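Local coordinates for shikimate 5-dehydrogenase (PDB 2D5C), which catalyses the reversible NADPH-linked reduction of 3-dehydroshikimate to shikimate, the fourth of seven steps in chorismate biosynthesis, at the interface of chains A and B. Sequence-based numbering; all coordinates share one arbitrary frame. Chains: chain A/B, shikimate 5-dehydrogenase.

The interface of chains A and B. Residues chain A 75, 77, 97-98, 242; chain B 90-91.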
loop_
_atom_site.group_PDB
_atom_site.type_symbol
_atom_site.label_atom_id
_atom_site.label_comp_id
_atom_site.label_asym_id
_atom_site.label_seq_id
_atom_site.Cartn_x
_atom_site.Cartn_y
_atom_site.Cartn_z
ATOM N N SER A 75 10.043 4.836 -1.189
ATOM C CA SER A 75 10.798 3.859 -0.422
ATOM C C SER A 75 12.262 4.269 -0.309
ATOM O O SER A 75 12.791 4.966 -1.177
ATOM C CB SER A 75 10.725 2.477 -1.069
ATOM O OG SER A 75 11.504 2.435 -2.259
ATOM N N GLU A 77 14.888 2.645 -0.829
ATOM C CA GLU A 77 15.616 2.193 -2.014
ATOM C C GLU A 77 15.324 3.049 -3.236
ATOM O O GLU A 77 16.238 3.408 -3.982
ATOM C CB GLU A 77 15.283 0.740 -2.324
ATOM C CG GLU A 77 15.557 -0.188 -1.175
ATOM C CD GLU A 77 14.350 -0.371 -0.295
ATOM O OE1 GLU A 77 13.602 0.614 -0.102
ATOM O OE2 GLU A 77 14.159 -1.500 0.205
ATOM N N PHE A 97 7.786 2.737 -5.099
ATOM C CA PHE A 97 8.753 1.680 -4.838
ATOM C C PHE A 97 9.528 1.389 -6.104
ATOM O O PHE A 97 9.190 1.876 -7.179
ATOM C CB PHE A 97 8.062 0.378 -4.429
ATOM C CG PHE A 97 7.142 0.513 -3.261
ATOM C CD1 PHE A 97 5.844 0.979 -3.427
ATOM C CD2 PHE A 97 7.571 0.156 -1.984
ATOM C CE1 PHE A 97 4.974 1.087 -2.330
ATOM C CE2 PHE A 97 6.719 0.261 -0.893
ATOM C CZ PHE A 97 5.415 0.727 -1.069
ATOM N N ASN A 98 10.560 0.574 -5.978
ATOM C CA ASN A 98 11.317 0.207 -7.163
ATOM C C ASN A 98 11.475 -1.291 -7.175
ATOM O O ASN A 98 12.200 -1.839 -6.347
ATOM C CB ASN A 98 12.698 0.852 -7.169
ATOM C CG ASN A 98 13.439 0.600 -8.483
ATOM O OD1 ASN A 98 13.751 -0.545 -8.829
ATOM N ND2 ASN A 98 13.709 1.665 -9.218
ATOM N N LEU A 242 3.285 -6.203 -4.274
ATOM C CA LEU A 242 3.199 -4.953 -3.513
ATOM C C LEU A 242 1.757 -4.461 -3.513
ATOM O O LEU A 242 1.240 -4.026 -2.486
ATOM C CB LEU A 242 4.079 -3.852 -4.116
ATOM C CG LEU A 242 5.595 -4.008 -4.048
ATOM C CD1 LEU A 242 6.249 -2.782 -4.660
ATOM C CD2 LEU A 242 6.037 -4.185 -2.613
ATOM N N VAL B 90 4.386 -3.293 3.546
ATOM C CA VAL B 90 4.865 -3.474 2.178
ATOM C C VAL B 90 6.390 -3.353 2.229
ATOM O O VAL B 90 6.919 -2.395 2.799
ATOM C CB VAL B 90 4.286 -2.399 1.235
ATOM C CG1 VAL B 90 4.926 -2.503 -0.123
ATOM C CG2 VAL B 90 2.778 -2.581 1.100
ATOM N N GLU B 91 7.083 -4.328 1.640
ATOM C CA GLU B 91 8.551 -4.379 1.635
ATOM C C GLU B 91 9.146 -4.152 3.020
ATOM O O GLU B 91 10.181 -3.494 3.169
ATOM C CB GLU B 91 9.138 -3.361 0.646
ATOM C CG GLU B 91 8.930 -3.717 -0.821
ATOM C CD GLU B 91 9.705 -2.814 -1.779
ATOM O OE1 GLU B 91 10.188 -1.752 -1.344
ATOM O OE2 GLU B 91 9.824 -3.165 -2.975
HETATM O O HOH W 1 11.445 -0.300 -3.210
HETATM O O HOH W 2 11.171 -0.548 0.902
#
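B:Val90 and B:Glu91 reach across the dimer interface to A:Phe97 and A:Leu242. Here the ends of strands 86-90 (B:Val90) and 93-97 (A:Phe97) meet helix 229-244 (A:Leu242). The direct contacts are van der Waals, mostly between carbons. CG1 of B:Val90 lies anti to its backbone N (chi1 173°), which turns this methyl into the corner between A:Leu242 and one face of the A:Phe97 ring. B:Val90 CG1 packs tightly on A:Leu242 CD2 at 3.2 Å. B:Val90 CG1 also sits over that face, near its edge, 3.4 Å from A:Phe97 CE2 and equally near CZ. A:Leu242 CD2 rests against B:Glu91 CG at 3.4 Å. The B:Glu91 side chain is stretched out and runs antiparallel to that of A:Phe97. Its carboxylate is 81° from the ring plane, and B:Glu91 OE1 meets the rim 3.3 Å from A:Phe97 CD2.

The polar contacts pass through water. OE1 of B:Glu91 holds two waters, each at 2.7 Å. Water 1 joins it to the hydroxyl OG of A:Ser75 and to the backbone N of A:Asn98 (173° at H). Water 2 continues to the carboxylate OE1 of A:Glu77 at 2.9 Å, and may ease the nearness of two like charges.

An alanine in place of B:Glu91 would probably leave both waters without their chain B partner and open a gap beside A:Leu242 CD2.

The patch centre lies about 13 Å from the active-site A:Lys64. The two-fold axis gives a second copy in which A and B swap roles, and both help hold the homodimer together.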